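Local structure of Gp26 (Listeria phage P40, 4JZ5) at residues 89-92 / 93-97; 99-102 / 103-107; 134-137 / 138-142; 154-158 / 159-163. The protein probably hydrolyses the glycan strands of Listeria peptidoglycan as the family 25 glycosyl hydrolase domain of a phage endolysin. All coordinates share one frame; numbering follows the deposited sequence.

All four interactions are local, made by side chains three to six residues apart, and they follow one another along the chain. Interactions 1 and 2 share helix 87-106, their centres about 15 Å apart. Interaction 3 lies on helix 128-143, about 9 Å from interaction 1 between centres, and the two touch: Asn95 is probably hydrogen-bonded to His138, and Phe135 packs on the backbone of Glu93 and Ala94. Both helices are crossovers between parallel strands, 76-81 to 114-117 and 114-117 to 147-152, so the side-by-side pair covers neighbouring strands. Interaction 4 ends helix 153-158, past strand 147-152, with its centre about 31 Å from that of interaction 2.

Interaction 1. Residues 89-92 / 93-97; sequences DTIN and EANML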
loop_
_atom_site.group_PDB
_atom_site.type_symbol
_atom_site.label_atom_id
_atom_site.label_comp_id
_atom_site.label_asym_id
_atom_site.label_seq_id
_atom_site.Cartn_x
_atom_site.Cartn_y
_atom_site.Cartn_z
ATOM N N ASP A 89 7.286 20.143 2.179
ATOM C CA ASP A 89 6.321 19.252 2.808
ATOM C C ASP A 89 6.261 17.899 2.110
ATOM O O ASP A 89 6.058 16.885 2.766
ATOM C CB ASP A 89 4.942 19.902 2.832
ATOM C CG ASP A 89 3.972 19.184 3.746
ATOM O OD1 ASP A 89 4.311 18.944 4.923
ATOM O OD2 ASP A 89 2.849 18.892 3.300
ATOM N N THR A 90 6.436 17.861 0.793
ATOM C CA THR A 90 6.457 16.590 0.080
ATOM C C THR A 90 7.594 15.709 0.583
ATOM O O THR A 90 7.425 14.506 0.804
ATOM C CB THR A 90 6.602 16.829 -1.415
ATOM O OG1 THR A 90 5.540 17.702 -1.832
ATOM C CG2 THR A 90 6.546 15.531 -2.206
ATOM N N ILE A 91 8.761 16.313 0.764
ATOM C CA ILE A 91 9.918 15.593 1.266
ATOM C C ILE A 91 9.701 15.191 2.723
ATOM O O ILE A 91 10.057 14.080 3.131
ATOM C CB ILE A 91 11.197 16.446 1.115
ATOM C CG1 ILE A 91 11.410 16.831 -0.354
ATOM C CG2 ILE A 91 12.414 15.705 1.653
ATOM C CD1 ILE A 91 11.470 15.642 -1.306
ATOM N N ASN A 92 9.101 16.071 3.521
ATOM C CA ASN A 92 8.840 15.713 4.910
ATOM C C ASN A 92 7.893 14.516 4.992
ATOM O O ASN A 92 8.059 13.645 5.854
ATOM C CB ASN A 92 8.300 16.904 5.695
ATOM C CG ASN A 92 9.334 17.995 5.883
ATOM O OD1 ASN A 92 10.531 17.753 5.796
ATOM N ND2 ASN A 92 8.871 19.200 6.166
ATOM N N GLU A 93 6.916 14.442 4.089
ATOM C CA GLU A 93 6.043 13.276 4.045
ATOM C C GLU A 93 6.803 12.031 3.586
ATOM O O GLU A 93 6.593 10.935 4.124
ATOM C CB GLU A 93 4.823 13.520 3.148
ATOM C CG GLU A 93 3.816 14.450 3.819
ATOM C CD GLU A 93 2.388 14.292 3.357
ATOM O OE1 GLU A 93 2.062 13.290 2.658
ATOM O OE2 GLU A 93 1.573 15.153 3.736
ATOM N N ALA A 94 7.689 12.168 2.609
ATOM C CA ALA A 94 8.530 11.044 2.214
ATOM C C ALA A 94 9.331 10.542 3.415
ATOM O O ALA A 94 9.468 9.326 3.605
ATOM C CB ALA A 94 9.441 11.452 1.079
ATOM N N ASN A 95 9.830 11.463 4.233
ATOM C CA ASN A 95 10.565 11.070 5.428
ATOM C C ASN A 95 9.701 10.375 6.471
ATOM O O ASN A 95 10.209 9.591 7.257
ATOM C CB ASN A 95 11.264 12.271 6.042
ATOM C CG ASN A 95 12.470 12.694 5.245
ATOM O OD1 ASN A 95 13.085 11.881 4.557
ATOM N ND2 ASN A 95 12.837 13.965 5.354
ATOM N N MET A 96 8.395 10.631 6.483
ATOM C CA MET A 96 7.485 9.869 7.347
ATOM C C MET A 96 7.510 8.399 6.961
ATOM O O MET A 96 7.569 7.510 7.806
ATOM C CB MET A 96 6.043 10.378 7.219
ATOM C CG MET A 96 5.772 11.744 7.828
ATOM S SD MET A 96 5.785 11.792 9.643
ATOM C CE MET A 96 4.284 10.939 10.082
ATOM N N LEU A 97 7.416 8.129 5.668
ATOM C CA LEU A 97 7.432 6.756 5.199
ATOM C C LEU A 97 8.789 6.103 5.494
ATOM O O LEU A 97 8.840 4.948 5.929
ATOM C CB LEU A 97 7.079 6.692 3.715
ATOM C CG LEU A 97 7.048 5.303 3.066
ATOM C CD1 LEU A 97 6.186 4.289 3.817
ATOM C CD2 LEU A 97 6.576 5.425 1.637
HETATM O O HOH W 1 11.471 15.470 7.621
#
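Residues 89-92 run into 93-97 as one unbroken helix, in which Glu93 N bonds to Asp89 O, Ala94 N to Thr90 O and Asn95 N to Ile91 O. In the next bond Met96 N reaches Asn92 O at 3.1 Å. A water spans one turn, donating to Asn92 OD1 at 3.1 Å and accepting from Asn95 ND2 at 3.0 Å. Both asparagines carry CG beside the backbone N (chi1 -68° for Asn92, -74° for Asn95), which leaves the two amides on one flank with the water between them. Asn92 OD1 also takes a bond from Gln88 NE2, and Asn95 OD1 is bonded to His138 NE2, so the Asn95 amide uses its oxygen towards helix 128-143 and its nitrogen towards the water. This helix, 87-106, is the crossover of a beta-alpha-beta unit between the parallel strands 76-81 and 114-117, and Thr90, Ile91 and Ala94 face helix 128-143. The methyl CG2 of Ile91 meets the Asn95 amide at its nitrogen, 4.1 Å from ND2. A turn away on another flank, the carboxylates of Asp89 and Glu93 come together, OD2 to OE2 4.0 Å, with their planes 81° apart. The approach of like charges is probably eased by backbone donors: Glu85 N bonds to Asp89 OD2, and Leu83 N to OE1, the other oxygen of Glu93. The aliphatic part of Glu93 lies over the preceding turn, its CG 3.5 Å from Asp89 O.

Interaction 2. Residues 99-102 / 103-107; sequences SAYK and KCRQL
One face of the Tyr101 ring is covered by the aliphatic stem of Arg105. Its CG stands 4.3 Å from the ring centroid, 17° off the normal, in a CH-pi contact displaced toward the rim. CD carries the cover on to the phenol end, 3.6 Å from both CZ and OH of Tyr101. The guanidinium plane is inclined by 32° to the ring, and the tyrosine hydroxyl approaches it obliquely, so the methylene groups rather than the charged end do the covering. The two side chains run alongside each other in the same direction: Tyr101 has CG anti to its N (chi1 175°), while Arg105 keeps CG beside the backbone N and bends at chi3. Arg105 NE forms a salt bridge with Glu110, which ties the end of the helix to the loop that follows. The stretch is the last part of helix 87-106, the crossover between parallel strands 76-81 and 114-117; Ala100, Tyr101 and Cys104 pack on Leu78 of the first strand, and Ala100 and Cys104 also touch Leu62 of helix 62-72. Four backbone bonds run through it, Lys103 N to Ser99 O, Cys104 N to Ala100 O, Arg105 N to Tyr101 O and Gln106 N to Lys102 O, the last 2.8 Å long. On another flank Lys103 lays its CG 3.3 Å from Ser99 O and bends at its final torsion; its amine makes a cation-pi contact with Tyr58. Ser99 OG turns back one helical turn to a hydrogen bond with Asn95 O.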
loop_
_atom_site.group_PDB
_atom_site.type_symbol
_atom_site.label_atom_id
_atom_site.label_comp_id
_atom_site.label_asym_id
_atom_site.label_seq_id
_atom_site.Cartn_x
_atom_site.Cartn_y
_atom_site.Cartn_z
ATOM N N SER A 99 10.820 6.940 7.926
ATOM C CA SER A 99 10.840 6.745 9.366
ATOM C C SER A 99 10.010 5.540 9.796
ATOM O O SER A 99 10.413 4.791 10.683
ATOM C CB SER A 99 10.350 8.005 10.065
ATOM O OG SER A 99 11.315 9.035 9.964
ATOM N N ALA A 100 8.852 5.358 9.172
ATOM C CA ALA A 100 8.012 4.199 9.469
ATOM C C ALA A 100 8.730 2.899 9.124
ATOM O O ALA A 100 8.666 1.919 9.878
ATOM C CB ALA A 100 6.701 4.299 8.708
ATOM N N TYR A 101 9.389 2.886 7.974
ATOM C CA TYR A 101 10.214 1.749 7.575
ATOM C C TYR A 101 11.288 1.464 8.639
ATOM O O TYR A 101 11.467 0.325 9.075
ATOM C CB TYR A 101 10.817 2.040 6.193
ATOM C CG TYR A 101 11.793 0.995 5.725
ATOM C CD1 TYR A 101 11.367 -0.209 5.196
ATOM C CD2 TYR A 101 13.152 1.212 5.819
ATOM C CE1 TYR A 101 12.269 -1.164 4.780
ATOM C CE2 TYR A 101 14.055 0.270 5.395
ATOM C CZ TYR A 101 13.620 -0.923 4.885
ATOM O OH TYR A 101 14.531 -1.864 4.471
ATOM N N LYS A 102 11.981 2.505 9.074
ATOM C CA LYS A 102 12.975 2.352 10.127
ATOM C C LYS A 102 12.361 1.841 11.433
ATOM O O LYS A 102 12.960 1.023 12.115
ATOM C CB LYS A 102 13.697 3.678 10.355
ATOM C CG LYS A 102 14.576 4.124 9.193
ATOM C CD LYS A 102 15.109 5.530 9.464
ATOM C CE LYS A 102 16.159 5.997 8.472
ATOM N NZ LYS A 102 16.697 7.333 8.871
ATOM N N LYS A 103 11.185 2.321 11.796
ATOM C CA LYS A 103 10.515 1.857 13.006
ATOM C C LYS A 103 10.234 0.356 12.936
ATOM O O LYS A 103 10.424 -0.377 13.903
ATOM C CB LYS A 103 9.206 2.608 13.208
ATOM C CG LYS A 103 9.327 4.042 13.676
ATOM C CD LYS A 103 7.948 4.692 13.745
ATOM C CE LYS A 103 8.035 6.151 14.128
ATOM N NZ LYS A 103 8.455 6.321 15.541
ATOM N N CYS A 104 9.771 -0.102 11.779
ATOM C CA CYS A 104 9.549 -1.526 11.601
ATOM C C CYS A 104 10.849 -2.299 11.782
ATOM O O CYS A 104 10.887 -3.311 12.466
ATOM C CB CYS A 104 8.974 -1.807 10.223
ATOM S SG CYS A 104 7.263 -1.223 10.028
ATOM N N ARG A 105 11.928 -1.813 11.173
ATOM C CA ARG A 105 13.206 -2.506 11.287
ATOM C C ARG A 105 13.730 -2.493 12.727
ATOM O O ARG A 105 14.356 -3.458 13.164
ATOM C CB ARG A 105 14.241 -1.923 10.317
ATOM C CG ARG A 105 13.870 -2.092 8.853
ATOM C CD ARG A 105 15.110 -2.136 7.966
ATOM N NE ARG A 105 15.892 -3.335 8.248
ATOM C CZ ARG A 105 17.138 -3.367 8.705
ATOM N NH1 ARG A 105 17.830 -2.258 8.934
ATOM N NH2 ARG A 105 17.675 -4.542 8.938
ATOM N N GLN A 106 13.474 -1.422 13.476
ATOM C CA GLN A 106 13.847 -1.362 14.880
ATOM C C GLN A 106 13.191 -2.478 15.685
ATOM O O GLN A 106 13.762 -2.945 16.674
ATOM C CB GLN A 106 13.477 -0.004 15.474
ATOM C CG GLN A 106 13.846 0.167 16.940
ATOM C CD GLN A 106 15.273 0.630 17.145
ATOM O OE1 GLN A 106 15.864 1.268 16.273
ATOM N NE2 GLN A 106 15.831 0.320 18.308
ATOM N N LEU A 107 11.997 -2.907 15.279
ATOM C CA LEU A 107 11.276 -3.979 15.956
ATOM C C LEU A 107 11.660 -5.348 15.410
ATOM O O LEU A 107 11.105 -6.362 15.819
ATOM C CB LEU A 107 9.779 -3.761 15.801
ATOM C CG LEU A 107 9.276 -2.471 16.451
ATOM C CD1 LEU A 107 7.875 -2.140 15.960
ATOM C CD2 LEU A 107 9.310 -2.587 17.965
#

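Interaction 3. Residues 134-137 / 138-142; sequences RFID and HVKGQ
Lys140 climbs from the helix along Ile136: its CB lies 3.5 Å from Ile136 O, CG closes to 3.4 Å of the same oxygen, and CD rests 3.8 Å from Ile136 CG2. Bends at chi3 and chi4 (61° and 62°) then turn the chain away to NZ, which forms a salt bridge with Asp167. Beneath this stem runs the backbone bond from Lys140 N to Ile136 O. One residue back in each turn, Val139 lies beside Phe135. Its CG2 approaches the ring obliquely, 3.8 Å from Phe135 CE1 and off-centre, and is also 3.3 Å from Phe135 O. Placing CG of Phe135 anti to its N (chi1 179°) swings the ring along the helix to this methyl. The ring also meets His80, and Phe135, Ile136 and Val139 together pack on strand 114-117. His138 points to the neighbouring helix instead, where it lies against Ile91 and Ala94 of helix 87-106. Amphipathic helix 128-143 thus sits as the crossover between parallel strands 114-117 and 147-152, the beta-alpha-beta arrangement of the barrel-like family 25 glycosyl hydrolase fold.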
loop_
_atom_site.group_PDB
_atom_site.type_symbol
_atom_site.label_atom_id
_atom_site.label_comp_id
_atom_site.label_asym_id
_atom_site.label_seq_id
_atom_site.Cartn_x
_atom_site.Cartn_y
_atom_site.Cartn_z
ATOM N N ARG A 134 8.751 13.402 -6.832
ATOM C CA ARG A 134 9.670 13.858 -5.795
ATOM C C ARG A 134 9.583 12.970 -4.562
ATOM O O ARG A 134 10.618 12.615 -3.978
ATOM C CB ARG A 134 9.408 15.317 -5.427
ATOM C CG ARG A 134 9.684 16.292 -6.564
ATOM C CD ARG A 134 9.359 17.719 -6.134
ATOM N NE ARG A 134 10.283 18.182 -5.105
ATOM C CZ ARG A 134 9.950 18.693 -3.927
ATOM N NH1 ARG A 134 8.689 18.856 -3.566
ATOM N NH2 ARG A 134 10.921 19.047 -3.097
ATOM N N PHE A 135 8.370 12.628 -4.153
ATOM C CA PHE A 135 8.179 11.752 -3.004
ATOM C C PHE A 135 8.835 10.391 -3.222
ATOM O O PHE A 135 9.600 9.919 -2.384
ATOM C CB PHE A 135 6.672 11.603 -2.753
ATOM C CG PHE A 135 6.318 10.689 -1.600
ATOM C CD1 PHE A 135 6.364 9.313 -1.737
ATOM C CD2 PHE A 135 5.917 11.222 -0.380
ATOM C CE1 PHE A 135 6.040 8.482 -0.678
ATOM C CE2 PHE A 135 5.581 10.394 0.682
ATOM C CZ PHE A 135 5.648 9.022 0.527
ATOM N N ILE A 136 8.515 9.765 -4.341
ATOM C CA ILE A 136 8.994 8.424 -4.646
ATOM C C ILE A 136 10.516 8.405 -4.793
ATOM O O ILE A 136 11.177 7.527 -4.229
ATOM C CB ILE A 136 8.272 7.897 -5.895
ATOM C CG1 ILE A 136 6.798 7.617 -5.544
ATOM C CG2 ILE A 136 8.975 6.670 -6.476
ATOM C CD1 ILE A 136 5.923 7.368 -6.742
ATOM N N ASP A 137 11.070 9.374 -5.512
ATOM C CA ASP A 137 12.509 9.453 -5.654
ATOM C C ASP A 137 13.168 9.561 -4.287
ATOM O O ASP A 137 14.224 8.961 -4.047
ATOM C CB ASP A 137 12.912 10.693 -6.442
ATOM C CG ASP A 137 12.533 10.646 -7.921
ATOM O OD1 ASP A 137 12.110 9.599 -8.425
ATOM O OD2 ASP A 137 12.694 11.700 -8.581
ATOM N N HIS A 138 12.604 10.367 -3.396
ATOM C CA HIS A 138 13.212 10.539 -2.091
ATOM C C HIS A 138 13.215 9.239 -1.300
ATOM O O HIS A 138 14.233 8.846 -0.725
ATOM C CB HIS A 138 12.519 11.656 -1.313
ATOM C CG HIS A 138 13.251 12.042 -0.078
ATOM N ND1 HIS A 138 14.408 12.785 -0.122
ATOM C CD2 HIS A 138 13.023 11.776 1.229
ATOM C CE1 HIS A 138 14.860 12.962 1.107
ATOM N NE2 HIS A 138 14.037 12.364 1.945
ATOM N N VAL A 139 12.074 8.563 -1.262
ATOM C CA VAL A 139 11.987 7.333 -0.492
ATOM C C VAL A 139 12.931 6.259 -1.059
ATOM O O VAL A 139 13.634 5.584 -0.305
ATOM C CB VAL A 139 10.543 6.818 -0.437
ATOM C CG1 VAL A 139 10.477 5.489 0.293
ATOM C CG2 VAL A 139 9.635 7.842 0.221
ATOM N N LYS A 140 12.943 6.101 -2.374
ATOM C CA LYS A 140 13.846 5.132 -3.008
ATOM C C LYS A 140 15.296 5.477 -2.686
ATOM O O LYS A 140 16.093 4.590 -2.347
ATOM C CB LYS A 140 13.638 5.099 -4.526
ATOM C CG LYS A 140 12.345 4.406 -4.940
ATOM C CD LYS A 140 12.069 4.503 -6.429
ATOM C CE LYS A 140 13.132 3.857 -7.314
ATOM N NZ LYS A 140 13.261 2.391 -7.083
ATOM N N GLY A 141 15.648 6.750 -2.785
ATOM C CA GLY A 141 17.016 7.164 -2.548
ATOM C C GLY A 141 17.471 7.010 -1.113
ATOM O O GLY A 141 18.666 6.842 -0.868
ATOM N N GLN A 142 16.538 7.096 -0.173
ATOM C CA GLN A 142 16.862 6.938 1.237
ATOM C C GLN A 142 16.987 5.484 1.661
ATOM O O GLN A 142 17.769 5.172 2.557
ATOM C CB GLN A 142 15.811 7.623 2.114
ATOM C CG GLN A 142 15.781 9.147 2.004
ATOM C CD GLN A 142 17.062 9.825 2.469
ATOM O OE1 GLN A 142 17.698 10.547 1.704
ATOM N NE2 GLN A 142 17.436 9.606 3.716
#

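Interaction 4. Residues 154-158 / 159-163; sequences SFWKT and HDLDK
Phe155 and His159 stack face to face, centroids 3.8 Å apart and planes 14° from parallel, with His159 ND1 over the centre of the phenyl ring. The same ND1 donates to Phe155 O at 2.9 Å, the acceptor lying close to the imidazole plane, so stack and bond together fix the ring's rotation. Trp156 is held in two directions. Leu161 CB sits 3.5 Å above the five-membered ring, almost exactly on its normal, while at the indole edge NE1 donates to Asp162 OD1 at 2.8 Å, meeting the oxygen from above the carboxylate plane. These partners are brought round by a Schellman motif ending helix 153-158: Leu161 N bonds to Trp156 O at 3.0 Å, Asp160 N more weakly to Lys157 O, and Asp160, at C-prime, has positive phi (64°). One water links Trp156 O to Asp162 N, and another donates to both Lys157 O and Asp160 OD1. Farther out, Trp156 packs on strands 147-152 and 169-172, and Arg169 forms a salt bridge with Asp162 OD1. Since ND1 donates, His159 carries a proton there; OD1 of Asp162 serves both the indole and Arg169, and the positive charge of the arginine would probably favour the ionised form of Asp162.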
loop_
_atom_site.group_PDB
_atom_site.type_symbol
_atom_site.label_atom_id
_atom_site.label_comp_id
_atom_site.label_asym_id
_atom_site.label_seq_id
_atom_site.Cartn_x
_atom_site.Cartn_y
_atom_site.Cartn_z
ATOM N N SER A 154 -10.021 5.958 -11.856
ATOM C CA SER A 154 -10.412 7.260 -12.379
ATOM C C SER A 154 -9.446 8.367 -11.954
ATOM O O SER A 154 -9.042 9.188 -12.776
ATOM C CB SER A 154 -11.820 7.610 -11.921
ATOM O OG SER A 154 -12.192 8.891 -12.393
ATOM N N PHE A 155 -9.102 8.407 -10.674
ATOM C CA PHE A 155 -8.171 9.412 -10.182
ATOM C C PHE A 155 -6.837 9.294 -10.921
ATOM O O PHE A 155 -6.234 10.299 -11.322
ATOM C CB PHE A 155 -7.953 9.242 -8.683
ATOM C CG PHE A 155 -7.097 10.310 -8.083
ATOM C CD1 PHE A 155 -5.721 10.242 -8.177
ATOM C CD2 PHE A 155 -7.670 11.399 -7.455
ATOM C CE1 PHE A 155 -4.934 11.239 -7.641
ATOM C CE2 PHE A 155 -6.879 12.409 -6.910
ATOM C CZ PHE A 155 -5.507 12.316 -7.003
ATOM N N TRP A 156 -6.368 8.066 -11.096
ATOM C CA TRP A 156 -5.093 7.807 -11.756
ATOM C C TRP A 156 -5.098 8.404 -13.161
ATOM O O TRP A 156 -4.170 9.117 -13.555
ATOM C CB TRP A 156 -4.874 6.291 -11.805
ATOM C CG TRP A 156 -3.543 5.817 -12.311
ATOM C CD1 TRP A 156 -3.041 5.972 -13.569
ATOM C CD2 TRP A 156 -2.573 5.069 -11.580
ATOM N NE1 TRP A 156 -1.796 5.391 -13.658
ATOM C CE2 TRP A 156 -1.494 4.818 -12.450
ATOM C CE3 TRP A 156 -2.508 4.587 -10.270
ATOM C CZ2 TRP A 156 -0.354 4.122 -12.042
ATOM C CZ3 TRP A 156 -1.379 3.887 -9.878
ATOM C CH2 TRP A 156 -0.321 3.664 -10.757
ATOM N N LYS A 157 -6.147 8.126 -13.916
ATOM C CA LYS A 157 -6.248 8.632 -15.274
ATOM C C LYS A 157 -6.300 10.153 -15.306
ATOM O O LYS A 157 -5.618 10.793 -16.115
ATOM C CB LYS A 157 -7.500 8.071 -15.949
ATOM C CG LYS A 157 -7.410 6.586 -16.269
ATOM C CD LYS A 157 -8.577 6.091 -17.099
ATOM C CE LYS A 157 -9.885 6.146 -16.340
ATOM N NZ LYS A 157 -10.985 5.477 -17.097
ATOM N N THR A 158 -7.128 10.739 -14.448
ATOM C CA THR A 158 -7.377 12.174 -14.521
ATOM C C THR A 158 -6.294 13.036 -13.886
ATOM O O THR A 158 -6.361 14.261 -13.985
ATOM C CB THR A 158 -8.742 12.546 -13.910
ATOM O OG1 THR A 158 -8.747 12.230 -12.511
ATOM C CG2 THR A 158 -9.879 11.829 -14.638
ATOM N N HIS A 159 -5.292 12.413 -13.269
ATOM C CA HIS A 159 -4.134 13.141 -12.760
ATOM C C HIS A 159 -2.835 12.744 -13.435
ATOM O O HIS A 159 -1.755 13.120 -12.974
ATOM C CB HIS A 159 -4.037 13.013 -11.247
ATOM C CG HIS A 159 -5.180 13.661 -10.539
ATOM N ND1 HIS A 159 -6.424 13.079 -10.454
ATOM C CD2 HIS A 159 -5.295 14.884 -9.964
ATOM C CE1 HIS A 159 -7.249 13.901 -9.826
ATOM N NE2 HIS A 159 -6.583 14.998 -9.507
ATOM N N ASP A 160 -2.937 12.012 -14.539
ATOM C CA ASP A 160 -1.772 11.663 -15.360
ATOM C C ASP A 160 -0.785 10.776 -14.629
ATOM O O ASP A 160 0.405 10.841 -14.917
ATOM C CB ASP A 160 -1.000 12.917 -15.805
ATOM C CG ASP A 160 -1.601 13.595 -16.987
ATOM O OD1 ASP A 160 -2.525 13.035 -17.606
ATOM O OD2 ASP A 160 -1.110 14.695 -17.309
ATOM N N LEU A 161 -1.249 9.937 -13.715
ATOM C CA LEU A 161 -0.308 9.155 -12.928
ATOM C C LEU A 161 0.519 8.165 -13.750
ATOM O O LEU A 161 1.551 7.708 -13.277
ATOM C CB LEU A 161 -1.008 8.443 -11.758
ATOM C CG LEU A 161 -1.642 9.368 -10.707
ATOM C CD1 LEU A 161 -2.092 8.544 -9.506
ATOM C CD2 LEU A 161 -0.717 10.496 -10.274
ATOM N N ASP A 162 0.107 7.854 -14.983
ATOM C CA ASP A 162 0.954 7.059 -15.870
ATOM C C ASP A 162 2.337 7.692 -16.061
ATOM O O ASP A 162 3.303 6.993 -16.389
ATOM C CB ASP A 162 0.301 6.863 -17.244
ATOM C CG ASP A 162 -0.782 5.799 -17.241
ATOM O OD1 ASP A 162 -0.845 5.008 -16.291
ATOM O OD2 ASP A 162 -1.548 5.739 -18.237
ATOM N N LYS A 163 2.432 9.008 -15.880
ATOM C CA LYS A 163 3.696 9.709 -16.082
ATOM C C LYS A 163 4.663 9.589 -14.908
ATOM O O LYS A 163 5.821 9.977 -15.031
ATOM C CB LYS A 163 3.429 11.176 -16.371
ATOM C CG LYS A 163 2.694 11.391 -17.683
ATOM C CD LYS A 163 2.452 12.857 -17.939
ATOM C CE LYS A 163 1.775 13.084 -19.276
ATOM N NZ LYS A 163 1.668 14.536 -19.592
HETATM O O HOH W 2 -2.554 8.462 -16.079
HETATM O O HOH W 3 -4.018 10.945 -18.437
#